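Local coordinates for 3-hydroxyisobutyrate dehydrogenase family protein (Geobacter sulfurreducens, PDB 3PDU) that reduces succinic semialdehyde, probably to gamma-hydroxybutyrate with NADPH as hydride donor, as a member of the beta-hydroxyacid dehydrogenase family, at residues V173-M178 with Q238-L243; G167-L172 with V245-R250; T183-G188 with P214-K219. One frame throughout, in Å; residues are numbered along the deposited sequence.

Interaction 1: V173-M178 with Q238-L243; sequences VVNMIM and QKDLRL. With NAP (NADP nicotinamide-adenine-dinucleotide phosphate), chain I.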
loop_
_atom_site.group_PDB
_atom_site.type_symbol
_atom_site.label_atom_id
_atom_site.label_comp_id
_atom_site.label_asym_id
_atom_site.label_seq_id
_atom_site.Cartn_x
_atom_site.Cartn_y
_atom_site.Cartn_z
ATOM N N VAL A 173 10.934 -15.186 -6.019
ATOM C CA VAL A 173 9.990 -14.654 -7.003
ATOM C C VAL A 173 8.702 -15.468 -6.977
ATOM O O VAL A 173 7.609 -14.918 -6.926
ATOM C CB VAL A 173 10.590 -14.662 -8.431
ATOM C CG1 VAL A 173 9.493 -14.431 -9.470
ATOM C CG2 VAL A 173 11.674 -13.593 -8.559
ATOM N N VAL A 174 8.838 -16.789 -7.009
ATOM C CA VAL A 174 7.674 -17.670 -6.921
ATOM C C VAL A 174 6.866 -17.421 -5.649
ATOM O O VAL A 174 5.638 -17.294 -5.707
ATOM C CB VAL A 174 8.093 -19.151 -6.995
ATOM C CG1 VAL A 174 6.904 -20.071 -6.677
ATOM C CG2 VAL A 174 8.677 -19.459 -8.380
ATOM N N ASN A 175 7.536 -17.333 -4.500
ATOM C CA ASN A 175 6.793 -17.122 -3.254
ATOM C C ASN A 175 6.221 -15.723 -3.065
ATOM O O ASN A 175 5.247 -15.547 -2.333
ATOM C CB ASN A 175 7.596 -17.548 -2.020
ATOM C CG ASN A 175 7.343 -18.996 -1.662
ATOM O OD1 ASN A 175 6.991 -19.796 -2.530
ATOM N ND2 ASN A 175 7.503 -19.341 -0.392
ATOM N N MET A 176 6.829 -14.733 -3.714
ATOM C CA MET A 176 6.286 -13.381 -3.675
ATOM C C MET A 176 4.932 -13.379 -4.365
ATOM O O MET A 176 3.979 -12.762 -3.888
ATOM C CB MET A 176 7.209 -12.393 -4.389
ATOM C CG MET A 176 6.634 -10.991 -4.453
ATOM S SD MET A 176 7.770 -9.804 -5.213
ATOM C CE MET A 176 7.668 -10.318 -6.927
ATOM N N ILE A 177 4.852 -14.063 -5.505
ATOM C CA ILE A 177 3.564 -14.256 -6.166
ATOM C C ILE A 177 2.593 -14.984 -5.221
ATOM O O ILE A 177 1.455 -14.558 -5.046
ATOM C CB ILE A 177 3.717 -15.020 -7.506
ATOM C CG1 ILE A 177 4.586 -14.204 -8.473
ATOM C CG2 ILE A 177 2.351 -15.267 -8.132
ATOM C CD1 ILE A 177 4.900 -14.907 -9.791
ATOM N N MET A 178 3.046 -16.062 -4.590
ATOM C CA MET A 178 2.152 -16.829 -3.707
ATOM C C MET A 178 1.598 -15.996 -2.539
ATOM O O MET A 178 0.421 -16.120 -2.172
ATOM C CB MET A 178 2.872 -18.070 -3.176
ATOM C CG MET A 178 1.977 -19.056 -2.450
ATOM S SD MET A 178 2.937 -20.509 -1.937
ATOM C CE MET A 178 3.870 -19.814 -0.580
ATOM N N GLN A 238 6.020 -14.642 5.743
ATOM C CA GLN A 238 6.347 -13.227 5.954
ATOM C C GLN A 238 7.847 -13.016 5.716
ATOM O O GLN A 238 8.259 -12.053 5.066
ATOM C CB GLN A 238 5.929 -12.755 7.354
ATOM C CG GLN A 238 5.995 -11.234 7.510
ATOM C CD GLN A 238 7.359 -10.768 7.979
ATOM O OE1 GLN A 238 7.858 -11.230 9.002
ATOM N NE2 GLN A 238 7.961 -9.828 7.246
ATOM N N LYS A 239 8.659 -13.933 6.234
ATOM C CA LYS A 239 10.096 -13.946 5.938
ATOM C C LYS A 239 10.384 -13.935 4.420
ATOM O O LYS A 239 11.259 -13.190 3.944
ATOM C CB LYS A 239 10.755 -15.163 6.617
ATOM C CG LYS A 239 12.260 -15.304 6.356
ATOM C CD LYS A 239 12.576 -16.319 5.259
ATOM C CE LYS A 239 11.990 -17.704 5.569
ATOM N NZ LYS A 239 12.250 -18.657 4.433
ATOM N N ASP A 240 9.663 -14.749 3.646
ATOM C CA ASP A 240 9.908 -14.777 2.186
ATOM C C ASP A 240 9.552 -13.456 1.505
ATOM O O ASP A 240 10.266 -12.997 0.600
ATOM C CB ASP A 240 9.156 -15.931 1.512
ATOM C CG ASP A 240 9.708 -17.296 1.897
ATOM O OD1 ASP A 240 10.776 -17.357 2.545
ATOM O OD2 ASP A 240 9.072 -18.311 1.539
ATOM N N LEU A 241 8.442 -12.845 1.920
ATOM C CA LEU A 241 8.093 -11.520 1.400
ATOM C C LEU A 241 9.136 -10.461 1.804
ATOM O O LEU A 241 9.552 -9.635 0.981
ATOM C CB LEU A 241 6.696 -11.106 1.882
ATOM C CG LEU A 241 5.540 -11.833 1.163
ATOM C CD1 LEU A 241 4.185 -11.667 1.865
ATOM C CD2 LEU A 241 5.433 -11.363 -0.278
ATOM N N ARG A 242 9.532 -10.462 3.073
ATOM C CA ARG A 242 10.643 -9.607 3.519
ATOM C C ARG A 242 11.827 -9.729 2.560
ATOM O O ARG A 242 12.376 -8.729 2.065
ATOM C CB ARG A 242 11.065 -10.006 4.949
ATOM C CG ARG A 242 12.487 -9.579 5.375
ATOM C CD ARG A 242 13.038 -10.536 6.450
ATOM N NE ARG A 242 12.041 -10.766 7.499
ATOM C CZ ARG A 242 12.068 -11.779 8.364
ATOM N NH1 ARG A 242 13.048 -12.670 8.320
ATOM N NH2 ARG A 242 11.100 -11.907 9.270
ATOM N N LEU A 243 12.215 -10.964 2.276
ATOM C CA LEU A 243 13.388 -11.204 1.444
ATOM C C LEU A 243 13.173 -10.748 0.004
ATOM O O LEU A 243 14.093 -10.232 -0.614
ATOM C CB LEU A 243 13.785 -12.686 1.476
ATOM C CG LEU A 243 14.221 -13.209 2.855
ATOM C CD1 LEU A 243 14.692 -14.665 2.777
ATOM C CD2 LEU A 243 15.325 -12.320 3.398
HETATM P PA NAP I . 10.045 -25.114 10.549
HETATM O O1A NAP I . 9.803 -23.863 11.288
HETATM O O2A NAP I . 9.093 -26.190 10.872
HETATM O O5B NAP I . 11.543 -25.625 10.741
HETATM C C5B NAP I . 12.666 -24.784 10.793
HETATM C C4B NAP I . 13.889 -25.662 11.057
HETATM O O4B NAP I . 15.029 -24.825 11.212
HETATM C C3B NAP I . 13.778 -26.477 12.353
HETATM O O3B NAP I . 14.503 -27.680 12.168
HETATM C C2B NAP I . 14.518 -25.613 13.360
HETATM O O2B NAP I . 15.127 -26.288 14.432
HETATM C C1B NAP I . 15.610 -25.064 12.467
HETATM N N9A NAP I . 16.211 -23.833 12.991
HETATM C C8A NAP I . 15.641 -22.596 13.126
HETATM N N7A NAP I . 16.587 -21.766 13.642
HETATM C C5A NAP I . 17.735 -22.453 13.813
HETATM C C6A NAP I . 18.988 -22.091 14.286
HETATM N N6A NAP I . 19.230 -20.833 14.673
HETATM N N1A NAP I . 19.971 -23.051 14.348
HETATM C C2A NAP I . 19.725 -24.347 13.938
HETATM N N3A NAP I . 18.477 -24.697 13.468
HETATM C C4A NAP I . 17.504 -23.760 13.410
HETATM O O3 NAP I . 10.017 -24.692 9.004
HETATM P PN NAP I . 9.754 -25.496 7.646
HETATM O O1N NAP I . 8.365 -25.230 7.232
HETATM O O2N NAP I . 10.312 -26.865 7.787
HETATM O O5D NAP I . 10.712 -24.608 6.709
HETATM C C5D NAP I . 12.080 -24.887 6.508
HETATM C C4D NAP I . 12.505 -24.080 5.288
HETATM O O4D NAP I . 11.776 -24.515 4.157
HETATM C C3D NAP I . 12.153 -22.605 5.457
HETATM O O3D NAP I . 13.138 -21.845 4.775
HETATM C C2D NAP I . 10.835 -22.448 4.727
HETATM O O2D NAP I . 10.619 -21.123 4.261
HETATM C C1D NAP I . 11.081 -23.428 3.587
HETATM N N1N NAP I . 9.892 -23.968 2.928
HETATM C C2N NAP I . 8.783 -24.320 3.647
HETATM C C3N NAP I . 7.672 -24.861 2.992
HETATM C C7N NAP I . 6.442 -25.289 3.760
HETATM O O7N NAP I . 5.253 -25.453 3.049
HETATM N N7N NAP I . 6.464 -25.483 5.081
HETATM C C4N NAP I . 7.715 -25.041 1.611
HETATM C C5N NAP I . 8.858 -24.699 0.888
HETATM C C6N NAP I . 9.952 -24.173 1.567
HETATM P P2B NAP I . 14.338 -26.472 15.824
HETATM O O1X NAP I . 15.416 -26.594 16.861
HETATM O O2X NAP I . 13.444 -25.272 16.054
HETATM O O3X NAP I . 13.489 -27.707 15.761
#

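Interaction 2: G167-L172 with V245-R250; sequences GARMKL and VELGDR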
loop_
_atom_site.group_PDB
_atom_site.type_symbol
_atom_site.label_atom_id
_atom_site.label_comp_id
_atom_site.label_asym_id
_atom_site.label_seq_id
_atom_site.Cartn_x
_atom_site.Cartn_y
_atom_site.Cartn_z
ATOM N N GLY A 167 18.848 -19.947 -7.903
ATOM C CA GLY A 167 17.858 -20.767 -7.224
ATOM C C GLY A 167 17.122 -19.958 -6.165
ATOM O O GLY A 167 15.893 -19.959 -6.113
ATOM N N ALA A 168 17.865 -19.250 -5.318
ATOM C CA ALA A 168 17.227 -18.424 -4.296
ATOM C C ALA A 168 16.332 -17.361 -4.932
ATOM O O ALA A 168 15.212 -17.105 -4.463
ATOM C CB ALA A 168 18.287 -17.764 -3.400
ATOM N N ARG A 169 16.825 -16.736 -5.997
ATOM C CA ARG A 169 16.046 -15.711 -6.685
ATOM C C ARG A 169 14.744 -16.267 -7.262
ATOM O O ARG A 169 13.677 -15.676 -7.065
ATOM C CB ARG A 169 16.881 -15.007 -7.757
ATOM C CG ARG A 169 17.948 -14.069 -7.173
ATOM C CD ARG A 169 18.917 -13.557 -8.248
ATOM N NE ARG A 169 19.765 -12.494 -7.705
ATOM C CZ ARG A 169 20.470 -11.649 -8.446
ATOM N NH1 ARG A 169 20.457 -11.758 -9.769
ATOM N NH2 ARG A 169 21.198 -10.704 -7.863
ATOM N N MET A 170 14.818 -17.405 -7.956
ATOM C CA MET A 170 13.609 -18.053 -8.452
ATOM C C MET A 170 12.618 -18.358 -7.321
ATOM O O MET A 170 11.416 -18.102 -7.447
ATOM C CB MET A 170 13.947 -19.350 -9.201
ATOM C CG MET A 170 12.724 -20.062 -9.770
ATOM S SD MET A 170 11.907 -19.166 -11.140
ATOM C CE MET A 170 13.014 -19.591 -12.490
ATOM N N LYS A 171 13.112 -18.933 -6.229
ATOM C CA LYS A 171 12.257 -19.279 -5.092
ATOM C C LYS A 171 11.570 -18.040 -4.523
ATOM O O LYS A 171 10.367 -18.048 -4.244
ATOM C CB LYS A 171 13.074 -19.981 -4.002
ATOM C CG LYS A 171 12.323 -20.220 -2.687
ATOM C CD LYS A 171 11.096 -21.129 -2.888
ATOM C CE LYS A 171 10.298 -21.292 -1.593
ATOM N NZ LYS A 171 8.997 -21.991 -1.829
ATOM N N LEU A 172 12.332 -16.971 -4.340
ATOM C CA LEU A 172 11.746 -15.747 -3.782
ATOM C C LEU A 172 10.690 -15.114 -4.715
ATOM O O LEU A 172 9.669 -14.568 -4.259
ATOM C CB LEU A 172 12.852 -14.751 -3.412
ATOM C CG LEU A 172 13.704 -15.181 -2.207
ATOM C CD1 LEU A 172 14.789 -14.152 -1.923
ATOM C CD2 LEU A 172 12.847 -15.419 -0.953
ATOM N N VAL A 245 11.246 -8.248 -0.982
ATOM C CA VAL A 245 11.313 -6.793 -0.942
ATOM C C VAL A 245 12.767 -6.318 -0.826
ATOM O O VAL A 245 13.161 -5.318 -1.446
ATOM C CB VAL A 245 10.450 -6.224 0.208
ATOM C CG1 VAL A 245 10.732 -4.725 0.426
ATOM C CG2 VAL A 245 8.953 -6.447 -0.086
ATOM N N GLU A 246 13.570 -7.022 -0.036
ATOM C CA GLU A 246 14.986 -6.659 0.080
ATOM C C GLU A 246 15.725 -6.906 -1.237
ATOM O O GLU A 246 16.605 -6.132 -1.622
ATOM C CB GLU A 246 15.638 -7.375 1.277
ATOM C CG GLU A 246 15.049 -6.850 2.601
ATOM C CD GLU A 246 15.454 -7.635 3.849
ATOM O OE1 GLU A 246 16.299 -8.555 3.757
ATOM O OE2 GLU A 246 14.919 -7.310 4.933
ATOM N N LEU A 247 15.365 -7.984 -1.918
ATOM C CA LEU A 247 15.948 -8.289 -3.228
ATOM C C LEU A 247 15.578 -7.205 -4.231
ATOM O O LEU A 247 16.431 -6.714 -4.982
ATOM C CB LEU A 247 15.457 -9.660 -3.724
ATOM C CG LEU A 247 15.902 -10.138 -5.114
ATOM C CD1 LEU A 247 17.418 -10.193 -5.221
ATOM C CD2 LEU A 247 15.299 -11.503 -5.421
ATOM N N GLY A 248 14.304 -6.818 -4.237
ATOM C CA GLY A 248 13.856 -5.719 -5.071
ATOM C C GLY A 248 14.612 -4.424 -4.795
ATOM O O GLY A 248 14.964 -3.682 -5.718
ATOM N N ASP A 249 14.864 -4.151 -3.520
ATOM C CA ASP A 249 15.645 -2.982 -3.123
ATOM C C ASP A 249 17.034 -3.030 -3.792
ATOM O O ASP A 249 17.448 -2.077 -4.458
ATOM C CB ASP A 249 15.745 -2.943 -1.581
ATOM C CG ASP A 249 16.346 -1.654 -1.049
ATOM O OD1 ASP A 249 17.280 -1.119 -1.666
ATOM O OD2 ASP A 249 15.895 -1.180 0.016
ATOM N N ARG A 250 17.736 -4.154 -3.640
ATOM C CA ARG A 250 19.075 -4.326 -4.231
ATOM C C ARG A 250 19.091 -4.209 -5.756
ATOM O O ARG A 250 20.043 -3.685 -6.333
ATOM C CB ARG A 250 19.686 -5.680 -3.840
ATOM C CG ARG A 250 20.001 -5.806 -2.359
ATOM C CD ARG A 250 20.883 -7.023 -2.041
ATOM N NE ARG A 250 20.237 -8.310 -2.319
ATOM C CZ ARG A 250 19.387 -8.920 -1.495
ATOM N NH1 ARG A 250 19.060 -8.357 -0.334
ATOM N NH2 ARG A 250 18.861 -10.098 -1.828
HETATM O O HOH W 1 21.059 -9.634 -4.745
#

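Interaction 3: T183-G188 with P214-K219; sequences TALGEG and PMFKGK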
loop_
_atom_site.group_PDB
_atom_site.type_symbol
_atom_site.label_atom_id
_atom_site.label_comp_id
_atom_site.label_asym_id
_atom_site.label_seq_id
_atom_site.Cartn_x
_atom_site.Cartn_y
_atom_site.Cartn_z
ATOM N N THR A 183 -3.147 -13.054 -0.002
ATOM C CA THR A 183 -3.833 -11.856 0.483
ATOM C C THR A 183 -4.982 -11.468 -0.457
ATOM O O THR A 183 -6.005 -10.967 -0.014
ATOM C CB THR A 183 -2.894 -10.639 0.730
ATOM O OG1 THR A 183 -2.185 -10.298 -0.476
ATOM C CG2 THR A 183 -1.919 -10.921 1.868
ATOM N N ALA A 184 -4.815 -11.724 -1.751
ATOM C CA ALA A 184 -5.895 -11.485 -2.705
ATOM C C ALA A 184 -7.112 -12.352 -2.380
ATOM O O ALA A 184 -8.231 -11.847 -2.261
ATOM C CB ALA A 184 -5.420 -11.738 -4.134
ATOM N N LEU A 185 -6.889 -13.655 -2.230
ATOM C CA LEU A 185 -7.964 -14.573 -1.850
ATOM C C LEU A 185 -8.581 -14.187 -0.508
ATOM O O LEU A 185 -9.809 -14.162 -0.364
ATOM C CB LEU A 185 -7.471 -16.026 -1.813
ATOM C CG LEU A 185 -8.522 -17.058 -1.385
ATOM C CD1 LEU A 185 -9.592 -17.179 -2.458
ATOM C CD2 LEU A 185 -7.878 -18.415 -1.141
ATOM N N GLY A 186 -7.735 -13.872 0.471
ATOM C CA GLY A 186 -8.214 -13.478 1.783
ATOM C C GLY A 186 -9.087 -12.223 1.759
ATOM O O GLY A 186 -10.159 -12.195 2.375
ATOM N N GLU A 187 -8.638 -11.191 1.042
ATOM C CA GLU A 187 -9.397 -9.955 0.932
ATOM C C GLU A 187 -10.706 -10.220 0.191
ATOM O O GLU A 187 -11.739 -9.661 0.527
ATOM C CB GLU A 187 -8.576 -8.843 0.237
ATOM C CG GLU A 187 -7.587 -8.180 1.179
ATOM C CD GLU A 187 -6.828 -7.004 0.580
ATOM O OE1 GLU A 187 -5.917 -6.478 1.286
ATOM O OE2 GLU A 187 -7.140 -6.601 -0.572
ATOM N N GLY A 188 -10.656 -11.082 -0.817
ATOM C CA GLY A 188 -11.849 -11.402 -1.579
ATOM C C GLY A 188 -12.881 -12.087 -0.707
ATOM O O GLY A 188 -14.069 -11.744 -0.713
ATOM N N PRO A 214 -5.135 -25.107 -7.438
ATOM C CA PRO A 214 -5.221 -25.947 -6.237
ATOM C C PRO A 214 -5.058 -25.186 -4.916
ATOM O O PRO A 214 -5.689 -25.544 -3.922
ATOM C CB PRO A 214 -4.070 -26.945 -6.427
ATOM C CG PRO A 214 -3.902 -27.044 -7.910
ATOM C CD PRO A 214 -4.190 -25.649 -8.430
ATOM N N MET A 215 -4.222 -24.153 -4.894
ATOM C CA MET A 215 -4.028 -23.388 -3.660
ATOM C C MET A 215 -5.325 -22.714 -3.207
ATOM O O MET A 215 -5.659 -22.742 -2.025
ATOM C CB MET A 215 -2.903 -22.358 -3.808
ATOM C CG MET A 215 -2.730 -21.436 -2.594
ATOM S SD MET A 215 -1.515 -20.140 -2.925
ATOM C CE MET A 215 -2.176 -18.747 -2.006
ATOM N N PHE A 216 -6.057 -22.114 -4.142
ATOM C CA PHE A 216 -7.352 -21.513 -3.807
ATOM C C PHE A 216 -8.324 -22.565 -3.283
ATOM O O PHE A 216 -9.060 -22.325 -2.331
ATOM C CB PHE A 216 -7.975 -20.837 -5.024
ATOM C CG PHE A 216 -7.444 -19.466 -5.301
ATOM C CD1 PHE A 216 -6.365 -18.973 -4.592
ATOM C CD2 PHE A 216 -8.018 -18.676 -6.283
ATOM C CE1 PHE A 216 -5.858 -17.707 -4.854
ATOM C CE2 PHE A 216 -7.528 -17.416 -6.557
ATOM C CZ PHE A 216 -6.440 -16.924 -5.838
ATOM N N LYS A 217 -8.338 -23.732 -3.914
ATOM C CA LYS A 217 -9.244 -24.796 -3.472
ATOM C C LYS A 217 -8.950 -25.232 -2.033
ATOM O O LYS A 217 -9.859 -25.330 -1.204
ATOM C CB LYS A 217 -9.173 -25.986 -4.439
ATOM C CG LYS A 217 -9.844 -27.246 -3.922
ATOM C CD LYS A 217 -10.040 -28.271 -5.042
ATOM C CE LYS A 217 -11.049 -27.776 -6.071
ATOM N NZ LYS A 217 -11.262 -28.750 -7.180
ATOM N N GLY A 218 -7.679 -25.479 -1.737
ATOM C CA GLY A 218 -7.277 -25.937 -0.417
ATOM C C GLY A 218 -7.332 -24.864 0.663
ATOM O O GLY A 218 -7.895 -25.080 1.741
ATOM N N LYS A 219 -6.752 -23.702 0.390
ATOM C CA LYS A 219 -6.761 -22.628 1.389
ATOM C C LYS A 219 -8.178 -22.097 1.595
ATOM O O LYS A 219 -8.531 -21.663 2.694
ATOM C CB LYS A 219 -5.805 -21.487 1.007
ATOM C CG LYS A 219 -4.341 -21.916 0.782
ATOM C CD LYS A 219 -3.782 -22.742 1.970
ATOM C CE LYS A 219 -2.282 -23.052 1.772
ATOM N NZ LYS A 219 -1.740 -23.877 2.907
#

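Interaction 1: V173-M178 with Q238-L243
Asn-175 and Asp-240 supply the polar part of this contact. Asn-175 ND2 donates to Asp-240 OD2 across 2.7 Å, a short bond but a bent one, with an N-H...O angle of 142°. The oxygen is met on its anti side, and the amide and carboxylate planes stand 49° apart, so the two groups are twisted against each other. In one of two modelled conformers Lys-171 NZ, one turn earlier, also bonds Asn-175 OD1.

The charged interaction uses the other carboxylate oxygen. Lys-239 NZ lies 2.7 Å from Asp-240 OD1 on its syn side and forms a salt bridge. The lysine chain leaves with CG anti to the backbone N (chi1 179°) and then bends at chi2 and chi3, which brings its ammonium group beside the neighbouring carboxylate. From there NZ also reaches the nicotinamide ribose of NADP, with a bond of 3.0 Å to O2D and a weak one to O3D; the carbonyl of Thr-96 takes a further bond. An alanine in place of Asp-240 would probably leave Asn-175 ND2 without its acceptor and Lys-239 without its carboxylate partner, the lysine then held only by its remaining bonds to the ribose and Thr-96.

Helix 166-194, the long helix typical of this family, runs from the Rossmann-type domain into the helical domain, and here helix 234-251 packs against it beside the cofactor.

The apolar interaction is smaller. Leu-241 CD2 sits 4.0 Å from Met-176 CA and 4.4 Å from Met-176 CG, meeting the backbone and the first part of the side chain. The thioether of Met-176 turns from Leu-241, and the residue also packs on Gly-188 of the second subunit.

Interaction 2: G167-L172 with V245-R250
Leu-247 is the residue through which helix 234-251 meets Arg-169 and Leu-172, and its CA lies 8.2 Å from that of Arg-169, a spacing bridged by side chains. Its CG stands anti to the backbone N (chi1 177°), a setting that places both methyls against Arg-169. CD2 touches Arg-169 CG at 4.1 Å and lies 4.4 Å from Leu-172 CD1, while CD1 approaches Arg-169 NE at 4.1 Å, obliquely to the guanidinium. The extended arginine chain and the leucine cross at about a right angle, and the single methyl CD2 serves both neighbours, with Arg-169 CG and Leu-172 CD1 lying in roughly perpendicular directions from it.

Two residues on, Asp-249 OD2 forms a salt bridge with Arg-242 NE of the third subunit. Arg-250 then folds back over its own helix, with Leu-247 CA 3.7 Å above its guanidinium plane. Its NE donates to a water at 2.9 Å, and the same water accepts a longer bond of 3.3 Å from Arg-169 NH2; it lies in the plane of both guanidinium groups, at their edges.

Asp-99, at the start of helix 99-111 of the nucleotide-binding domain, has salt bridges to Arg-169 NE and Arg-250 NH2, and Arg-169 NH1 also reaches the carbonyl of Cys-195 of the second subunit. Direct contact between the segments is made by carbon atoms and the oblique approach to NE; the two arginine groups, 6.1 Å apart between Arg-169 NH2 and Arg-250 NE, are joined through a water and probably balanced by the Asp-99 carboxylate.

Interaction 3: T183-G188 with P214-K219
Leu-185 packs on Phe-216, joining two helices of the helical domain that follows the Rossmann-type domain in this family: the far part of the long helix 166-194 and the first turns of helix 214-225. The CA atoms of these two residues are 7.2 Å apart, and their side chains bridge the interval.

The clearest interaction is a CH-pi contact. Leu-185 CD1 stands 4.2 Å from the centroid of the Phe-216 ring and only 9° off the ring normal, which places the methyl almost directly above the middle of one face. The leucine has CG anti to its backbone N (chi1 178°), a setting that extends the branch across to the ring. Met-181 of the same chain and Met-181 of the second subunit also touch Phe-216, so the aromatic side chain takes part in packing both within the chain and between subunits.

Van der Waals contacts extend along one side of the ring. Leu-185 CB comes within 3.8 Å of Phe-216 CE1, and Leu-185 CD2 lies equally near Phe-216 CD1; the two side chains overlap in antiparallel fashion, each reaching past the other.

Polar groups act around this apolar core. The amide of Phe-216 is bonded by Asn-213 OD1 at the start of its helix, and Glu-187, on another side of helix 166-194, accepts bonds from the amides of Gly-257 and Ala-258 of the second subunit. Lys-219 contributes the base of its chain, while its ammonium group pairs with Asp-277 in a salt bridge. The point of touch is Lys-219 CB, 4.3 Å from Leu-185 CD2.

All three contacts draw one segment from helix 166-194, and together they follow it from the Rossmann-type domain outward: interaction 2 first, then interaction 1, then interaction 3. The partner segments come in reverse order along the chain, so 183-188/214-219 is nested within 173-178/238-243, itself nested within 167-172/245-250. Interactions 1 and 2 share helix 234-251 and have centres 8 Å apart, with Leu-243 CB 3.8 Å from Leu-172 CD2. Interaction 3 uses the preceding helix 214-225, its centre 16 Å from that of interaction 1. The long helix thus links cofactor surroundings, helical domain and second subunit, which all three contacts touch.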